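Local coordinates for protein TodX (Pseudomonas putida, PDB 3BS0) that transports toluene across the outer membrane of Pseudomonas putida as a beta-barrel protein of the FadL family, which probably also includes long-chain fatty acid transporters, at residues A[55-60]-A[105-110]; A[155-160]-A[217-222]; A[247-252]-A[267-272]. All coordinates share one frame; numbering follows the deposited sequence.

Contact 1. Residues A[55-60]-A[105-110]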
ATOM      1  N   THR A  55       1.719  -7.605 -10.089  1.00 50.42           N
ATOM      2  CA  THR A  55       2.955  -7.884  -9.354  1.00 49.36           C
ATOM      3  C   THR A  55       3.683  -9.107  -9.887  1.00 50.41           C
ATOM      4  O   THR A  55       3.070 -10.157 -10.103  1.00 50.13           O
ATOM      5  CB  THR A  55       2.701  -8.115  -7.853  1.00 48.31           C
ATOM      6  OG1 THR A  55       2.543  -6.853  -7.191  1.00 48.00           O
ATOM      7  CG2 THR A  55       3.863  -8.882  -7.225  1.00 47.80           C
ATOM      8  N   ASP A  56       4.985  -8.972 -10.121  1.00 48.64           N
ATOM      9  CA  ASP A  56       5.731 -10.123 -10.579  1.00 48.98           C
ATOM     10  C   ASP A  56       6.845 -10.478  -9.601  1.00 46.56           C
ATOM     11  O   ASP A  56       7.720  -9.665  -9.281  1.00 43.92           O
ATOM     12  CB  ASP A  56       6.296  -9.915 -11.980  1.00 53.91           C
ATOM     13  CG  ASP A  56       6.454 -11.228 -12.726  1.00 59.58           C
ATOM     14  OD1 ASP A  56       5.462 -11.992 -12.769  1.00 62.79           O
ATOM     15  OD2 ASP A  56       7.547 -11.503 -13.265  1.00 62.84           O
ATOM     16  N   ILE A  57       6.788 -11.715  -9.126  1.00 44.09           N
ATOM     17  CA  ILE A  57       7.752 -12.208  -8.168  1.00 41.72           C
ATOM     18  C   ILE A  57       8.185 -13.621  -8.479  1.00 38.86           C
ATOM     19  O   ILE A  57       7.378 -14.469  -8.842  1.00 38.84           O
ATOM     20  CB  ILE A  57       7.163 -12.197  -6.746  1.00 43.27           C
ATOM     21  CG1 ILE A  57       6.666 -10.796  -6.401  1.00 45.78           C
ATOM     22  CG2 ILE A  57       8.204 -12.639  -5.743  1.00 42.28           C
ATOM     23  CD1 ILE A  57       6.112 -10.687  -4.984  1.00 49.56           C
ATOM     24  N   LYS A  58       9.478 -13.858  -8.352  1.00 37.11           N
ATOM     25  CA  LYS A  58      10.041 -15.181  -8.553  1.00 36.59           C
ATOM     26  C   LYS A  58      10.964 -15.415  -7.350  1.00 35.13           C
ATOM     27  O   LYS A  58      11.782 -14.550  -6.989  1.00 30.49           O
ATOM     28  CB  LYS A  58      10.857 -15.253  -9.849  1.00 38.19           C
ATOM     29  CG  LYS A  58      10.411 -16.319 -10.821  1.00 41.93           C
ATOM     30  CD  LYS A  58       9.335 -15.767 -11.750  1.00 48.07           C
ATOM     31  CE  LYS A  58       8.993 -16.735 -12.897  1.00 51.34           C
ATOM     32  NZ  LYS A  58      10.165 -17.028 -13.786  1.00 55.19           N
ATOM     33  N   VAL A  59      10.792 -16.571  -6.720  1.00 33.94           N
ATOM     34  CA  VAL A  59      11.593 -16.958  -5.577  1.00 32.92           C
ATOM     35  C   VAL A  59      12.239 -18.265  -5.999  1.00 33.18           C
ATOM     36  O   VAL A  59      11.587 -19.128  -6.597  1.00 31.17           O
ATOM     37  CB  VAL A  59      10.711 -17.164  -4.319  1.00 34.77           C
ATOM     38  CG1 VAL A  59      11.552 -17.645  -3.142  1.00 35.92           C
ATOM     39  CG2 VAL A  59      10.043 -15.854  -3.937  1.00 39.20           C
ATOM     40  N   HIS A  60      13.528 -18.402  -5.718  1.00 33.05           N
ATOM     41  CA  HIS A  60      14.237 -19.610  -6.086  1.00 34.95           C
ATOM     42  C   HIS A  60      14.805 -20.388  -4.925  1.00 36.51           C
ATOM     43  O   HIS A  60      15.162 -19.842  -3.879  1.00 33.68           O
ATOM     44  CB  HIS A  60      15.359 -19.294  -7.071  1.00 35.93           C
ATOM     45  CG  HIS A  60      14.881 -19.017  -8.454  1.00 37.60           C
ATOM     46  ND1 HIS A  60      14.490 -20.016  -9.319  1.00 38.39           N
ATOM     47  CD2 HIS A  60      14.699 -17.852  -9.117  1.00 38.66           C
ATOM     48  CE1 HIS A  60      14.087 -19.480 -10.456  1.00 39.19           C
ATOM     49  NE2 HIS A  60      14.205 -18.167 -10.359  1.00 40.83           N
ATOM     50  N   LEU A 105      -0.434  -5.203  -0.951  1.00 54.10           N
ATOM     51  CA  LEU A 105       0.194  -6.498  -0.813  1.00 51.68           C
ATOM     52  C   LEU A 105      -0.749  -7.419  -1.550  1.00 49.45           C
ATOM     53  O   LEU A 105      -1.950  -7.156  -1.628  1.00 50.94           O
ATOM     54  CB  LEU A 105       0.249  -6.895   0.666  1.00 52.25           C
ATOM     55  CG  LEU A 105       1.350  -7.800   1.213  1.00 49.10           C
ATOM     56  CD1 LEU A 105       0.895  -8.304   2.570  1.00 47.31           C
ATOM     57  CD2 LEU A 105       1.627  -8.958   0.274  1.00 46.29           C
ATOM     58  N   GLY A 106      -0.208  -8.496  -2.090  1.00 46.74           N
ATOM     59  CA  GLY A 106      -1.027  -9.439  -2.815  1.00 42.11           C
ATOM     60  C   GLY A 106      -0.141 -10.393  -3.580  1.00 38.93           C
ATOM     61  O   GLY A 106       0.425 -10.030  -4.601  1.00 41.49           O
ATOM     62  N   THR A 107       0.011 -11.605  -3.070  1.00 34.87           N
ATOM     63  CA  THR A 107       0.806 -12.608  -3.752  1.00 32.29           C
ATOM     64  C   THR A 107       0.017 -13.910  -3.771  1.00 31.25           C
ATOM     65  O   THR A 107      -0.806 -14.176  -2.884  1.00 27.62           O
ATOM     66  CB  THR A 107       2.133 -12.874  -3.052  1.00 31.01           C
ATOM     67  OG1 THR A 107       1.910 -13.718  -1.912  1.00 34.08           O
ATOM     68  CG2 THR A 107       2.750 -11.577  -2.610  1.00 33.48           C
ATOM     69  N   GLU A 108       0.284 -14.712  -4.791  1.00 30.28           N
ATOM     70  CA  GLU A 108      -0.371 -15.980  -4.970  1.00 30.76           C
ATOM     71  C   GLU A 108       0.627 -16.930  -5.616  1.00 31.74           C
ATOM     72  O   GLU A 108       0.893 -16.863  -6.806  1.00 34.38           O
ATOM     73  CB  GLU A 108      -1.615 -15.805  -5.847  1.00 30.30           C
ATOM     74  CG  GLU A 108      -2.412 -17.089  -6.054  1.00 33.96           C
ATOM     75  CD  GLU A 108      -2.828 -17.736  -4.740  1.00 35.83           C
ATOM     76  OE1 GLU A 108      -3.830 -17.280  -4.137  1.00 34.32           O
ATOM     77  OE2 GLU A 108      -2.133 -18.692  -4.311  1.00 32.70           O
ATOM     78  N   TYR A 109       1.194 -17.810  -4.802  1.00 34.28           N
ATOM     79  CA  TYR A 109       2.165 -18.786  -5.265  1.00 32.31           C
ATOM     80  C   TYR A 109       1.517 -20.143  -5.547  1.00 33.04           C
ATOM     81  O   TYR A 109       2.150 -21.033  -6.123  1.00 35.91           O
ATOM     82  CB  TYR A 109       3.261 -18.952  -4.220  1.00 32.30           C
ATOM     83  CG  TYR A 109       4.145 -17.727  -4.041  1.00 33.08           C
ATOM     84  CD1 TYR A 109       3.931 -16.814  -2.989  1.00 27.91           C
ATOM     85  CD2 TYR A 109       5.221 -17.498  -4.913  1.00 29.77           C
ATOM     86  CE1 TYR A 109       4.775 -15.709  -2.821  1.00 26.94           C
ATOM     87  CE2 TYR A 109       6.064 -16.406  -4.750  1.00 26.34           C
ATOM     88  CZ  TYR A 109       5.842 -15.517  -3.715  1.00 28.16           C
ATOM     89  OH  TYR A 109       6.691 -14.441  -3.588  1.00 28.03           O
ATOM     90  N   GLY A 110       0.258 -20.302  -5.145  1.00 31.97           N
ATOM     91  CA  GLY A 110      -0.441 -21.548  -5.380  1.00 29.15           C
ATOM     92  C   GLY A 110      -0.050 -22.567  -4.340  1.00 30.69           C
ATOM     93  O   GLY A 110       0.468 -22.198  -3.285  1.00 34.32           O
TER
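Tyr109 reaches over from 105-110 to Ile57 and Val59 of 55-60, so that one phenol set against two branched aliphatic side chains makes up most of this buried contact. The apolar part is carried by two methyl groups. CG2 of Ile57 sits at the edge of the tyrosine ring, near its plane and 4.2 Å from Tyr109 CZ, while CG2 of Val59 comes in obliquely, 4.1 Å from Tyr109 CE2. Both aliphatic side chains cross the tyrosine at about a right angle. CG2 of Ile57 stands anti to the backbone N, which puts this methyl at the phenol end. Further along, Ile57 CD1 rests 4.2 Å from Thr107 CG2.

The polar part is confined to the tyrosine hydroxyl. Val59 CG2 borders Tyr109 OH at 3.7 Å, but the hydroxyl finds its hydrogen-bond partner in the backbone carbonyl of Pro368, on a loop that also packs on Val59.

The two backbones do not pair: their closest CA atoms, those of Thr55 and Thr107, are 7.6 Å apart. Strand 66-69 links the two sides instead, through backbone bonds from Ser69 to Ile57 and from Ala67 to Val59, and through Ser69 OG to Glu108 N.

What the two segments share directly is therefore nonpolar side-chain packing, with the buried hydroxyl satisfied by the Pro368 carbonyl, a bond likely to limit movement of the phenol end.

Contact 2. Residues A[155-160]-A[217-222]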
ATOM      1  N   VAL A 155      -9.338  14.607   7.582  1.00 45.38           N
ATOM      2  CA  VAL A 155      -9.271  13.450   8.476  1.00 45.88           C
ATOM      3  C   VAL A 155      -9.566  12.229   7.631  1.00 47.84           C
ATOM      4  O   VAL A 155     -10.028  12.351   6.495  1.00 48.44           O
ATOM      5  CB  VAL A 155     -10.276  13.482   9.635  1.00 48.05           C
ATOM      6  CG1 VAL A 155      -9.850  14.523  10.664  1.00 48.82           C
ATOM      7  CG2 VAL A 155     -11.674  13.738   9.113  1.00 48.64           C
ATOM      8  N   ASP A 156      -9.338  11.046   8.193  1.00 49.19           N
ATOM      9  CA  ASP A 156      -9.496   9.825   7.425  1.00 47.15           C
ATOM     10  C   ASP A 156     -10.539   8.766   7.657  1.00 46.53           C
ATOM     11  O   ASP A 156     -11.652   8.856   7.177  1.00 47.60           O
ATOM     12  CB  ASP A 156      -8.149   9.121   7.361  1.00 48.96           C
ATOM     13  CG  ASP A 156      -7.503   9.276   6.029  1.00 51.27           C
ATOM     14  OD1 ASP A 156      -7.910  10.212   5.312  1.00 53.75           O
ATOM     15  OD2 ASP A 156      -6.599   8.483   5.699  1.00 52.97           O
ATOM     16  N   LEU A 157     -10.136   7.741   8.382  1.00 46.68           N
ATOM     17  CA  LEU A 157     -10.936   6.555   8.622  1.00 47.17           C
ATOM     18  C   LEU A 157     -10.382   5.603   7.566  1.00 47.13           C
ATOM     19  O   LEU A 157     -10.620   5.749   6.358  1.00 44.16           O
ATOM     20  CB  LEU A 157     -12.433   6.765   8.395  1.00 48.25           C
ATOM     21  CG  LEU A 157     -13.246   5.458   8.306  1.00 51.24           C
ATOM     22  CD1 LEU A 157     -12.536   4.302   9.017  1.00 50.98           C
ATOM     23  CD2 LEU A 157     -14.619   5.685   8.916  1.00 51.56           C
ATOM     24  N   VAL A 158      -9.619   4.643   8.064  1.00 46.47           N
ATOM     25  CA  VAL A 158      -8.957   3.640   7.268  1.00 45.31           C
ATOM     26  C   VAL A 158      -9.521   2.284   7.686  1.00 45.86           C
ATOM     27  O   VAL A 158      -9.769   2.050   8.868  1.00 46.79           O
ATOM     28  CB  VAL A 158      -7.455   3.716   7.567  1.00 46.01           C
ATOM     29  CG1 VAL A 158      -6.675   2.693   6.752  1.00 46.76           C
ATOM     30  CG2 VAL A 158      -6.972   5.127   7.306  1.00 45.18           C
ATOM     31  N   TRP A 159      -9.758   1.411   6.713  1.00 46.44           N
ATOM     32  CA  TRP A 159     -10.274   0.068   6.969  1.00 46.76           C
ATOM     33  C   TRP A 159      -9.248  -0.866   6.338  1.00 46.39           C
ATOM     34  O   TRP A 159      -8.988  -0.799   5.138  1.00 46.92           O
ATOM     35  CB  TRP A 159     -11.648  -0.139   6.299  1.00 49.49           C
ATOM     36  CG  TRP A 159     -12.257  -1.524   6.516  1.00 52.61           C
ATOM     37  CD1 TRP A 159     -12.888  -1.975   7.638  1.00 52.40           C
ATOM     38  CD2 TRP A 159     -12.244  -2.631   5.595  1.00 54.33           C
ATOM     39  NE1 TRP A 159     -13.264  -3.286   7.480  1.00 52.31           N
ATOM     40  CE2 TRP A 159     -12.879  -3.716   6.238  1.00 53.82           C
ATOM     41  CE3 TRP A 159     -11.749  -2.814   4.292  1.00 56.41           C
ATOM     42  CZ2 TRP A 159     -13.038  -4.965   5.622  1.00 54.62           C
ATOM     43  CZ3 TRP A 159     -11.909  -4.067   3.677  1.00 54.94           C
ATOM     44  CH2 TRP A 159     -12.544  -5.120   4.347  1.00 54.65           C
ATOM     45  N   THR A 160      -8.646  -1.726   7.148  1.00 45.80           N
ATOM     46  CA  THR A 160      -7.642  -2.642   6.631  1.00 43.89           C
ATOM     47  C   THR A 160      -8.079  -4.064   6.807  1.00 41.94           C
ATOM     48  O   THR A 160      -8.633  -4.427   7.832  1.00 43.08           O
ATOM     49  CB  THR A 160      -6.293  -2.498   7.354  1.00 44.53           C
ATOM     50  OG1 THR A 160      -6.269  -1.283   8.113  1.00 44.33           O
ATOM     51  CG2 THR A 160      -5.169  -2.466   6.344  1.00 45.28           C
ATOM     52  N   VAL A 217     -10.201  -0.997  12.084  1.00 38.94           N
ATOM     53  CA  VAL A 217     -10.757   0.249  11.599  1.00 37.53           C
ATOM     54  C   VAL A 217     -10.067   1.303  12.446  1.00 38.83           C
ATOM     55  O   VAL A 217      -9.777   1.057  13.601  1.00 39.12           O
ATOM     56  CB  VAL A 217     -12.275   0.326  11.795  1.00 35.45           C
ATOM     57  CG1 VAL A 217     -12.841   1.410  10.896  1.00 30.62           C
ATOM     58  CG2 VAL A 217     -12.917  -1.007  11.480  1.00 33.91           C
ATOM     59  N   GLY A 218      -9.767   2.459  11.867  1.00 40.92           N
ATOM     60  CA  GLY A 218      -9.108   3.502  12.624  1.00 41.66           C
ATOM     61  C   GLY A 218      -9.235   4.838  11.931  1.00 44.31           C
ATOM     62  O   GLY A 218      -9.881   4.948  10.897  1.00 45.18           O
ATOM     63  N   TRP A 219      -8.612   5.855  12.514  1.00 47.58           N
ATOM     64  CA  TRP A 219      -8.625   7.218  11.988  1.00 48.25           C
ATOM     65  C   TRP A 219      -7.249   7.523  11.364  1.00 45.42           C
ATOM     66  O   TRP A 219      -6.312   6.735  11.473  1.00 44.09           O
ATOM     67  CB  TRP A 219      -8.880   8.216  13.127  1.00 55.61           C
ATOM     68  CG  TRP A 219     -10.269   8.883  13.251  1.00 62.73           C
ATOM     69  CD1 TRP A 219     -10.544  10.060  13.917  1.00 65.33           C
ATOM     70  CD2 TRP A 219     -11.535   8.404  12.767  1.00 64.16           C
ATOM     71  NE1 TRP A 219     -11.891  10.336  13.876  1.00 65.68           N
ATOM     72  CE2 TRP A 219     -12.523   9.343  13.177  1.00 66.32           C
ATOM     73  CE3 TRP A 219     -11.934   7.289  12.028  1.00 65.24           C
ATOM     74  CZ2 TRP A 219     -13.878   9.187  12.876  1.00 67.87           C
ATOM     75  CZ3 TRP A 219     -13.285   7.134  11.729  1.00 67.84           C
ATOM     76  CH2 TRP A 219     -14.239   8.083  12.151  1.00 69.54           C
ATOM     77  N   GLY A 220      -7.142   8.687  10.733  1.00 43.28           N
ATOM     78  CA  GLY A 220      -5.907   9.116  10.098  1.00 39.83           C
ATOM     79  C   GLY A 220      -6.150  10.524   9.592  1.00 38.99           C
ATOM     80  O   GLY A 220      -7.282  10.991   9.624  1.00 35.87           O
ATOM     81  N   GLY A 221      -5.121  11.225   9.132  1.00 39.00           N
ATOM     82  CA  GLY A 221      -5.378  12.570   8.656  1.00 39.75           C
ATOM     83  C   GLY A 221      -4.157  13.379   8.291  1.00 40.99           C
ATOM     84  O   GLY A 221      -3.037  12.963   8.560  1.00 41.72           O
ATOM     85  N   ARG A 222      -4.376  14.529   7.657  1.00 41.18           N
ATOM     86  CA  ARG A 222      -3.278  15.399   7.273  1.00 40.46           C
ATOM     87  C   ARG A 222      -3.697  16.858   7.124  1.00 40.57           C
ATOM     88  O   ARG A 222      -4.861  17.216   7.283  1.00 40.05           O
ATOM     89  CB  ARG A 222      -2.636  14.932   5.961  1.00 41.37           C
ATOM     90  CG  ARG A 222      -3.423  15.260   4.696  1.00 41.28           C
ATOM     91  CD  ARG A 222      -4.573  14.301   4.524  1.00 45.11           C
ATOM     92  NE  ARG A 222      -4.108  12.919   4.462  1.00 44.31           N
ATOM     93  CZ  ARG A 222      -4.843  11.875   4.821  1.00 45.72           C
ATOM     94  NH1 ARG A 222      -6.077  12.071   5.264  1.00 47.76           N
ATOM     95  NH2 ARG A 222      -4.340  10.647   4.752  1.00 45.82           N
TER
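Asp156 and Arg222 cross at about a right angle, and the guanidinium grips the carboxylate end-on, one nitrogen to each oxygen. Arg222 NH1 lies 2.6 Å from Asp156 OD1, and NH2 lies 3.3 Å from OD2, in a salt bridge whose planes stand 48° apart. Both oxygens are met from above the carboxylate plane. An alanine in place of Asp156 would probably leave the arginine without this charged mate and its guanidinium freer to turn.

Leu157 crosses Trp219 obliquely, its CD2 3.4 Å from Trp219 CZ3. Its other methyl, CD1, packs 3.5 Å from Val217 CG1. Val217 CG2 in turn sits at the edge of the Trp159 ring, near its plane, 4.0 Å from Trp159 CD1.

Val158 and Gly218 exchange two backbone hydrogen bonds, but the ladder is interrupted at Asp156 and Leu157, where Asp156 N makes only a weak bond to Gly220 O, and resumes with Val155 and Gly221. Arg222 also touches Ile31 and Pro34 near the N terminus. Neighbouring antiparallel strands with aromatic and aliphatic residues on the surface, and a charged pair beside the N-terminal segment, fit the FadL-family outer-membrane barrel, whose lumen is plugged by that segment.

Contact 3. Residues A[247-252]-A[267-272]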
ATOM      1  N   ASP A 247      -5.419  -3.258  16.502  1.00 56.47           N
ATOM      2  CA  ASP A 247      -4.834  -4.528  16.110  1.00 52.60           C
ATOM      3  C   ASP A 247      -5.681  -5.108  14.988  1.00 48.89           C
ATOM      4  O   ASP A 247      -6.884  -4.862  14.931  1.00 50.17           O
ATOM      5  CB  ASP A 247      -4.860  -5.519  17.284  1.00 55.30           C
ATOM      6  CG  ASP A 247      -4.142  -4.999  18.518  1.00 58.56           C
ATOM      7  OD1 ASP A 247      -2.976  -4.555  18.393  1.00 62.30           O
ATOM      8  OD2 ASP A 247      -4.738  -5.049  19.616  1.00 58.15           O
ATOM      9  N   LEU A 248      -5.069  -5.857  14.080  1.00 42.95           N
ATOM     10  CA  LEU A 248      -5.863  -6.499  13.055  1.00 38.20           C
ATOM     11  C   LEU A 248      -6.317  -7.741  13.806  1.00 38.18           C
ATOM     12  O   LEU A 248      -5.496  -8.409  14.437  1.00 36.67           O
ATOM     13  CB  LEU A 248      -5.020  -6.936  11.860  1.00 35.01           C
ATOM     14  CG  LEU A 248      -4.478  -5.957  10.830  1.00 32.74           C
ATOM     15  CD1 LEU A 248      -4.028  -6.770   9.603  1.00 28.64           C
ATOM     16  CD2 LEU A 248      -5.536  -4.945  10.441  1.00 27.95           C
ATOM     17  N   GLU A 249      -7.610  -8.044  13.765  1.00 37.88           N
ATOM     18  CA  GLU A 249      -8.111  -9.224  14.458  1.00 38.31           C
ATOM     19  C   GLU A 249      -9.166  -9.980  13.660  1.00 37.84           C
ATOM     20  O   GLU A 249      -9.994  -9.392  12.966  1.00 38.59           O
ATOM     21  CB  GLU A 249      -8.673  -8.852  15.835  1.00 37.53           C
ATOM     22  CG  GLU A 249      -8.646 -10.031  16.787  1.00 39.75           C
ATOM     23  CD  GLU A 249      -8.949  -9.656  18.218  1.00 42.20           C
ATOM     24  OE1 GLU A 249      -8.484  -8.580  18.651  1.00 43.24           O
ATOM     25  OE2 GLU A 249      -9.639 -10.442  18.909  1.00 41.36           O
ATOM     26  N   GLY A 250      -9.126 -11.298  13.757  1.00 37.11           N
ATOM     27  CA  GLY A 250     -10.080 -12.098  13.032  1.00 36.45           C
ATOM     28  C   GLY A 250      -9.842 -13.566  13.294  1.00 38.96           C
ATOM     29  O   GLY A 250      -9.158 -13.950  14.239  1.00 40.98           O
ATOM     30  N   LYS A 251     -10.411 -14.392  12.436  1.00 40.18           N
ATOM     31  CA  LYS A 251     -10.274 -15.822  12.572  1.00 40.14           C
ATOM     32  C   LYS A 251      -9.085 -16.316  11.757  1.00 39.44           C
ATOM     33  O   LYS A 251      -8.788 -15.786  10.680  1.00 40.99           O
ATOM     34  CB  LYS A 251     -11.570 -16.511  12.117  1.00 40.46           C
ATOM     35  CG  LYS A 251     -12.806 -16.108  12.919  1.00 42.56           C
ATOM     36  CD  LYS A 251     -12.503 -16.061  14.420  1.00 45.47           C
ATOM     37  CE  LYS A 251     -13.716 -16.450  15.277  1.00 48.14           C
ATOM     38  NZ  LYS A 251     -13.294 -16.857  16.668  1.00 49.47           N
ATOM     39  N   ALA A 252      -8.411 -17.330  12.288  1.00 37.29           N
ATOM     40  CA  ALA A 252      -7.250 -17.908  11.648  1.00 35.88           C
ATOM     41  C   ALA A 252      -7.178 -19.373  12.002  1.00 36.62           C
ATOM     42  O   ALA A 252      -7.613 -19.786  13.073  1.00 40.02           O
ATOM     43  CB  ALA A 252      -5.992 -17.204  12.121  1.00 36.06           C
ATOM     44  N   ASP A 267      -8.571 -23.853  14.841  1.00 42.65           N
ATOM     45  CA  ASP A 267      -9.204 -22.538  14.722  1.00 41.69           C
ATOM     46  C   ASP A 267      -9.112 -21.740  15.995  1.00 41.94           C
ATOM     47  O   ASP A 267      -9.169 -22.294  17.088  1.00 42.26           O
ATOM     48  CB  ASP A 267     -10.683 -22.677  14.383  1.00 41.29           C
ATOM     49  CG  ASP A 267     -10.934 -23.686  13.306  1.00 41.31           C
ATOM     50  OD1 ASP A 267     -10.211 -23.665  12.287  1.00 44.25           O
ATOM     51  OD2 ASP A 267     -11.862 -24.497  13.474  1.00 37.30           O
ATOM     52  N   GLY A 268      -8.989 -20.430  15.841  1.00 40.78           N
ATOM     53  CA  GLY A 268      -8.897 -19.568  16.992  1.00 39.10           C
ATOM     54  C   GLY A 268      -8.864 -18.126  16.554  1.00 39.85           C
ATOM     55  O   GLY A 268      -9.204 -17.792  15.419  1.00 41.90           O
ATOM     56  N   ASP A 269      -8.456 -17.269  17.474  1.00 38.85           N
ATOM     57  CA  ASP A 269      -8.351 -15.851  17.216  1.00 38.58           C
ATOM     58  C   ASP A 269      -6.891 -15.500  16.910  1.00 36.54           C
ATOM     59  O   ASP A 269      -5.970 -16.172  17.382  1.00 33.17           O
ATOM     60  CB  ASP A 269      -8.815 -15.067  18.446  1.00 42.22           C
ATOM     61  CG  ASP A 269      -8.718 -13.573  18.246  1.00 47.01           C
ATOM     62  OD1 ASP A 269      -9.584 -13.011  17.533  1.00 50.52           O
ATOM     63  OD2 ASP A 269      -7.768 -12.961  18.787  1.00 46.77           O
ATOM     64  N   ILE A 270      -6.689 -14.459  16.109  1.00 34.07           N
ATOM     65  CA  ILE A 270      -5.348 -14.019  15.778  1.00 33.29           C
ATOM     66  C   ILE A 270      -5.357 -12.521  15.743  1.00 35.38           C
ATOM     67  O   ILE A 270      -6.311 -11.903  15.268  1.00 37.60           O
ATOM     68  CB  ILE A 270      -4.853 -14.556  14.410  1.00 34.40           C
ATOM     69  CG1 ILE A 270      -3.332 -14.426  14.330  1.00 33.77           C
ATOM     70  CG2 ILE A 270      -5.481 -13.782  13.259  1.00 34.43           C
ATOM     71  CD1 ILE A 270      -2.707 -15.197  13.169  1.00 32.83           C
ATOM     72  N   ARG A 271      -4.297 -11.942  16.285  1.00 35.01           N
ATOM     73  CA  ARG A 271      -4.135 -10.510  16.328  1.00 34.71           C
ATOM     74  C   ARG A 271      -2.750 -10.191  15.835  1.00 35.67           C
ATOM     75  O   ARG A 271      -1.767 -10.796  16.265  1.00 31.54           O
ATOM     76  CB  ARG A 271      -4.270  -9.973  17.758  1.00 35.28           C
ATOM     77  CG  ARG A 271      -5.644 -10.066  18.356  1.00 36.28           C
ATOM     78  CD  ARG A 271      -5.611  -9.602  19.793  1.00 36.38           C
ATOM     79  NE  ARG A 271      -5.299 -10.686  20.727  1.00 39.64           N
ATOM     80  CZ  ARG A 271      -4.747 -10.500  21.923  1.00 39.01           C
ATOM     81  NH1 ARG A 271      -4.438  -9.273  22.335  1.00 36.11           N
ATOM     82  NH2 ARG A 271      -4.508 -11.538  22.708  1.00 37.08           N
ATOM     83  N   VAL A 272      -2.690  -9.246  14.913  1.00 39.31           N
ATOM     84  CA  VAL A 272      -1.439  -8.783  14.371  1.00 43.00           C
ATOM     85  C   VAL A 272      -1.322  -7.437  15.057  1.00 46.47           C
ATOM     86  O   VAL A 272      -1.913  -6.454  14.631  1.00 44.59           O
ATOM     87  CB  VAL A 272      -1.527  -8.645  12.844  1.00 42.99           C
ATOM     88  CG1 VAL A 272      -0.233  -8.105  12.289  1.00 45.81           C
ATOM     89  CG2 VAL A 272      -1.804 -10.007  12.227  1.00 44.98           C
TER
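Antiparallel strand pairing within a beta hairpin joins Leu248, Gly250 and Ala252 to Val272, Ile270 and Gly268, where strand 244-257 runs back as strand 263-272. The hairpin adds to the barrel wall: Glu249 is backbone-bonded to Asp215 of strand 214-228 on one flank, and Asp269 to Ile316 on the other.

Six backbone hydrogen bonds hold the pair together, two each for Leu248-Val272, Gly250-Ile270 and Ala252-Gly268. Val272 N to Leu248 O measures 3.0 Å.

The buried face is apolar. Ala252 CB packs 3.6 Å from Ile270 CG2, and Leu248 CB lies 4.0 Å from Val272 CB. Ile270 also touches Phe202 and Leu204, while Val272 meets a bound C8E detergent molecule.

The opposite face carries charge. Glu249 and Arg271 lie side by side, pointing the same way, so that Glu249 OE1 comes against the aliphatic part of the arginine, 3.2 Å from its CG. The charged ends stay beyond salt-bridge range, Glu249 OE1 lying 4.3 Å from Arg271 NE. In Glu249, chi1 (-156°) sets CG anti to the backbone N, and the extended chain beyond takes the carboxylate on toward Asp269. Glu249 OE2 lies 2.9 Å from Asp269 OD1, the two side chains crossing at about a right angle, their carboxylate planes 73° apart. Both atoms are acceptors, so this is a close approach of like groups and not a hydrogen bond. Arg271 NE reaches Asp269 OD2 only as a long salt bridge, at 3.9 Å.

Backbone bonds thus join the two strands, and apolar packing occupies one face. On the other, the two neighbouring carboxylates would probably repel each other if both are ionised, a cost that nearby Arg271 is likely to offset in part.

Overall arrangement
Contact 1 is the buried one, whereas contacts 2 and 3 are partly buried, each with residues on the surface. Contacts 2 and 3 belong to one region of the barrel wall: strands 214-228 and 244-257 are neighbours, and Thr160 CB packs 4.0 Å from Leu248 CD2. Contact 1 touches neither, its nearest atoms about 9 Å from each. The chemistry differs with place. In contact 1, strands that do not pair directly meet through side-chain packing; in contacts 2 and 3 backbone bonds are joined by apolar packing and by charge, as a closed salt bridge in contact 2 and a looser charged cluster in contact 3, with two carboxylates beside an arginine.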